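Long-range contacts in DNA polymerase III subunit beta (Deinococcus radiodurans, PDB 4TRT), which probably encircles DNA as a head-to-tail homodimeric ring and tethers DNA polymerases and other proteins to it, conferring processivity: residues G16-V21 and I52-F57; D322-I327 and A342-V347. One frame throughout, in Å; residues are numbered along the deposited sequence. Where two conformers were deposited one is given.

From the N terminus the chain runs through strand 2-7 into helix 8-21, then builds strands 33-38 and 42-48. Contact 1 closes this loop where strand 52-59 packs against the C-terminal part of the helix. The chain then completes the N-terminal domain and crosses the central one. Contact 2 comes late, in the C-terminal domain, at the end of helix 317-324 and the turn after it. It closes a shorter loop that holds strand 330-335. The two loops are in series and neither nest nor cross. The centres of contact 1 and contact 2 lie about 33 Å apart, on opposite sides of the chain's centre. Each ties a helix end to a sheet that also takes in strands of the central domain.

Contact 1: residues G16-V21 and I52-F57; sequences GLLERV and IDLSCF
L54 and V21 meet through extended first torsions. L54 CB points at helix 8-21, and chi1 (-177°) sets CG anti to the backbone N. V21 sets CG1 anti to its own N (chi1 173°), with CG2 beside the N. Both methyl groups then have partners on the strand. V21 CG2 lies 3.6 Å from L54 CD2 and 3.8 Å from I52 CD1. V21 CG1 reaches I52 CG1 at 3.9 Å. V21 thus straddles two strand residues, and its side chain crosses each at a slant. An alanine here would lose both methyls and would probably leave a gap beside I52 CD1 and L54 CD2.

L54 CD2 is a meeting point. Besides V21, L54 CD2 touches the carbonyl oxygen L17 O at 3.7 Å and L18 CD2 at 4.0 Å. L18 starts off to one side, but L18 CD2 swings in to L54 O, 3.6 Å away. L18 CD1 faces C56 CB at 4.3 Å. The side-chain pairs are all apolar, and two of the methyls also rest on carbonyl oxygens, L17 O and L54 O. I52, L54 and C56 point at the helix, while D53 and S55 point away from it. D53 is hydrogen-bonded by T48 and N227.

Neighbours complete the layer. L18 also touches L45 of strand 42-48, and L54 touches V224 of strand 224-229. Helix 193-202 packs at the V21 and I52 end, where E198 touches both.

The segment axes approach to 8.8 Å and run nearly antiparallel, at 167°. A helix laid along a strand on the inner face of a curved antiparallel sheet is characteristic of the DNA-encircling processivity-factor fold. Here the sheet joins the N-terminal and central domains.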
# COMPACT_ATOMS: atom_id res chain seq x y z
N GLY A 16 2.95 -14.73 -12.14
CA GLY A 16 2.57 -14.11 -10.88
C GLY A 16 2.68 -15.07 -9.70
O GLY A 16 3.14 -14.70 -8.61
N LEU A 17 2.27 -16.32 -9.92
CA LEU A 17 2.37 -17.33 -8.88
C LEU A 17 3.84 -17.68 -8.61
O LEU A 17 4.26 -17.76 -7.46
CB LEU A 17 1.58 -18.59 -9.26
CG LEU A 17 0.05 -18.50 -9.34
CD1 LEU A 17 -0.52 -19.79 -9.92
CD2 LEU A 17 -0.62 -18.18 -8.00
N LEU A 18 4.61 -17.87 -9.68
CA LEU A 18 6.01 -18.28 -9.55
C LEU A 18 6.89 -17.18 -8.97
O LEU A 18 7.77 -17.47 -8.17
CB LEU A 18 6.57 -18.76 -10.88
CG LEU A 18 6.20 -20.22 -11.07
CD1 LEU A 18 5.99 -20.58 -12.52
CD2 LEU A 18 7.20 -21.13 -10.37
N GLU A 19 6.64 -15.93 -9.33
CA GLU A 19 7.46 -14.84 -8.83
C GLU A 19 7.28 -14.60 -7.32
O GLU A 19 8.19 -14.08 -6.68
CB GLU A 19 7.25 -13.55 -9.63
CG GLU A 19 6.10 -12.68 -9.19
CD GLU A 19 6.03 -11.37 -9.95
OE1 GLU A 19 4.90 -10.91 -10.22
OE2 GLU A 19 7.07 -10.78 -10.28
N ARG A 20 6.14 -14.99 -6.76
CA ARG A 20 5.98 -14.88 -5.31
C ARG A 20 6.76 -15.96 -4.54
O ARG A 20 7.11 -15.72 -3.40
CB ARG A 20 4.51 -14.84 -4.88
CG ARG A 20 3.88 -13.46 -5.05
CD ARG A 20 2.41 -13.51 -4.67
NE ARG A 20 1.73 -14.62 -5.34
CZ ARG A 20 0.45 -14.94 -5.16
NH1 ARG A 20 -0.33 -14.19 -4.38
NH2 ARG A 20 -0.05 -15.99 -5.79
N VAL A 21 7.04 -17.10 -5.17
CA VAL A 21 7.84 -18.19 -4.57
C VAL A 21 9.35 -18.03 -4.82
O VAL A 21 10.17 -18.11 -3.89
CB VAL A 21 7.38 -19.55 -5.12
CG1 VAL A 21 8.29 -20.68 -4.67
CG2 VAL A 21 5.94 -19.82 -4.71
N ILE A 52 9.75 -24.87 -0.78
CA ILE A 52 8.76 -25.45 -1.68
C ILE A 52 9.24 -25.42 -3.13
O ILE A 52 10.07 -24.60 -3.48
CB ILE A 52 7.36 -24.79 -1.55
CG1 ILE A 52 7.34 -23.35 -2.06
CG2 ILE A 52 6.86 -24.86 -0.11
CD1 ILE A 52 5.95 -22.88 -2.44
N ASP A 53 8.71 -26.32 -3.95
CA ASP A 53 8.85 -26.26 -5.40
C ASP A 53 7.48 -26.01 -5.96
O ASP A 53 6.49 -26.52 -5.45
CB ASP A 53 9.35 -27.58 -6.01
CG ASP A 53 10.55 -28.15 -5.29
OD1 ASP A 53 11.42 -27.36 -4.87
OD2 ASP A 53 10.62 -29.39 -5.16
N LEU A 54 7.43 -25.25 -7.05
CA LEU A 54 6.17 -24.91 -7.69
C LEU A 54 6.30 -25.03 -9.19
O LEU A 54 7.33 -24.66 -9.77
CB LEU A 54 5.79 -23.48 -7.31
CG LEU A 54 4.47 -22.92 -7.81
CD1 LEU A 54 3.29 -23.68 -7.20
CD2 LEU A 54 4.41 -21.44 -7.49
N SER A 55 5.25 -25.56 -9.81
CA SER A 55 5.17 -25.71 -11.25
C SER A 55 3.79 -25.24 -11.69
O SER A 55 2.80 -25.57 -11.05
CB SER A 55 5.34 -27.18 -11.61
OG SER A 55 5.49 -27.32 -12.99
N CYS A 56 3.74 -24.48 -12.78
CA CYS A 56 2.48 -24.03 -13.34
C CYS A 56 2.47 -24.27 -14.84
O CYS A 56 3.41 -23.88 -15.55
CB CYS A 56 2.23 -22.55 -13.07
SG CYS A 56 0.53 -22.07 -13.47
N PHE A 57 1.40 -24.89 -15.32
CA PHE A 57 1.24 -25.12 -16.75
C PHE A 57 0.48 -23.96 -17.41
O PHE A 57 -0.56 -23.54 -16.93
CB PHE A 57 0.48 -26.43 -16.99
CG PHE A 57 0.23 -26.73 -18.44
CD1 PHE A 57 1.25 -27.23 -19.24
CD2 PHE A 57 -1.02 -26.54 -19.00
CE1 PHE A 57 1.03 -27.52 -20.58
CE2 PHE A 57 -1.25 -26.83 -20.34
CZ PHE A 57 -0.22 -27.33 -21.13

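Contact 2: residues D322-I327 and A342-V347; sequences DALGPI and AIFRAV. Unlike the reference sequence in segment 342-347: V347 (reference Arg).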
# COMPACT_ATOMS: atom_id res chain seq x y z
N ASP A 322 -7.57 -11.93 16.09
CA ASP A 322 -7.18 -13.13 15.32
C ASP A 322 -8.30 -14.16 15.37
O ASP A 322 -8.70 -14.70 14.34
CB ASP A 322 -5.94 -13.82 15.92
CG ASP A 322 -4.64 -13.07 15.68
OD1 ASP A 322 -4.55 -12.22 14.79
OD2 ASP A 322 -3.66 -13.41 16.39
N ALA A 323 -8.79 -14.44 16.58
CA ALA A 323 -9.78 -15.49 16.79
C ALA A 323 -11.13 -15.15 16.15
O ALA A 323 -11.80 -16.04 15.62
CB ALA A 323 -9.95 -15.77 18.28
N LEU A 324 -11.52 -13.88 16.20
CA LEU A 324 -12.79 -13.43 15.62
C LEU A 324 -12.78 -13.31 14.10
O LEU A 324 -13.86 -13.29 13.48
CB LEU A 324 -13.21 -12.08 16.20
CG LEU A 324 -13.57 -12.11 17.68
CD1 LEU A 324 -13.84 -10.69 18.13
CD2 LEU A 324 -14.78 -13.01 17.91
N GLY A 325 -11.59 -13.20 13.52
CA GLY A 325 -11.44 -12.92 12.09
C GLY A 325 -12.35 -13.72 11.19
O GLY A 325 -13.08 -13.13 10.39
N PRO A 326 -12.32 -15.05 11.29
CA PRO A 326 -13.17 -15.91 10.45
C PRO A 326 -14.67 -15.95 10.81
O PRO A 326 -15.42 -16.61 10.13
CB PRO A 326 -12.57 -17.30 10.68
CG PRO A 326 -11.18 -17.06 11.17
CD PRO A 326 -11.31 -15.84 12.02
N ILE A 327 -15.09 -15.25 11.86
CA ILE A 327 -16.48 -15.25 12.28
C ILE A 327 -17.24 -14.07 11.65
O ILE A 327 -16.87 -12.92 11.85
CB ILE A 327 -16.63 -15.19 13.81
CG1 ILE A 327 -15.97 -16.41 14.45
CG2 ILE A 327 -18.11 -15.11 14.20
CD1 ILE A 327 -15.84 -16.39 15.97
N ALA A 342 -11.81 -19.85 26.89
CA ALA A 342 -13.07 -19.51 26.25
C ALA A 342 -13.10 -20.05 24.83
O ALA A 342 -12.05 -20.26 24.22
CB ALA A 342 -13.26 -18.00 26.24
N ILE A 343 -14.30 -20.23 24.28
CA ILE A 343 -14.48 -20.61 22.88
C ILE A 343 -15.20 -19.47 22.17
O ILE A 343 -16.21 -18.96 22.67
CB ILE A 343 -15.29 -21.92 22.74
CG1 ILE A 343 -14.54 -23.10 23.37
CG2 ILE A 343 -15.58 -22.23 21.28
CD1 ILE A 343 -15.42 -24.34 23.52
N PHE A 344 -14.66 -19.03 21.02
CA PHE A 344 -15.32 -18.10 20.13
C PHE A 344 -15.67 -18.84 18.84
O PHE A 344 -14.84 -19.55 18.28
CB PHE A 344 -14.44 -16.89 19.78
CG PHE A 344 -13.99 -16.05 20.95
CD1 PHE A 344 -14.51 -16.22 22.23
CD2 PHE A 344 -13.07 -15.03 20.74
CE1 PHE A 344 -14.08 -15.43 23.27
CE2 PHE A 344 -12.65 -14.22 21.77
CZ PHE A 344 -13.14 -14.43 23.05
N ARG A 345 -16.91 -18.71 18.40
CA ARG A 345 -17.36 -19.35 17.16
C ARG A 345 -18.55 -18.60 16.56
O ARG A 345 -19.06 -17.66 17.18
CB ARG A 345 -17.72 -20.81 17.44
CG ARG A 345 -18.81 -21.01 18.47
CD ARG A 345 -19.10 -22.48 18.75
NE ARG A 345 -20.44 -22.57 19.30
CZ ARG A 345 -21.07 -23.70 19.60
NH1 ARG A 345 -20.48 -24.88 19.44
NH2 ARG A 345 -22.31 -23.63 20.07
N ALA A 346 -18.96 -18.98 15.35
CA ALA A 346 -20.24 -18.49 14.78
C ALA A 346 -21.40 -19.21 15.46
O ALA A 346 -21.22 -20.27 16.06
CB ALA A 346 -20.29 -18.69 13.27
N VAL A 347 -22.61 -18.65 15.38
CA VAL A 347 -23.80 -19.26 15.98
C VAL A 347 -23.90 -20.77 15.65
O VAL A 347 -23.82 -21.16 14.49
CB VAL A 347 -25.09 -18.51 15.53
CG1 VAL A 347 -26.35 -19.27 15.94
CG2 VAL A 347 -25.10 -17.11 16.12
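I327 reaches strand 342-346 from the turn that follows helix 317-324. Its CB points at the strand, and the chain forks there. The I327 CG2 branch goes to the A346 side, 4.0 Å from A346 CA and equally near R345 O. I327 CG1 lies over the next peptide, 4.0 Å from both R345 C and A346 N. The chain then runs on extended, with CD1 anti to CA (chi2 171°). I327 CD1, the tip, rests on the backbone, 3.5 Å from R345 N. I327 CD1 also comes within 4.1 Å of F344 CB.

The F344 ring meets the helix end itself. F344 CD2 is approached by L324 CD2 at 3.9 Å and by A323 CB at 4.0 Å, both oblique to the ring. A type I beta turn from L324 to I327, closed by I327 N to L324 O, sets I327 beyond the helix end.

Several polar groups have partners outside the two segments. R345 points away and forms a salt bridge with E332. K258 NZ is hydrogen-bonded to G325 O and I327 O. The contact itself therefore rests on close fit and burial of carbon; directional bonds lie within the turn or with neighbours.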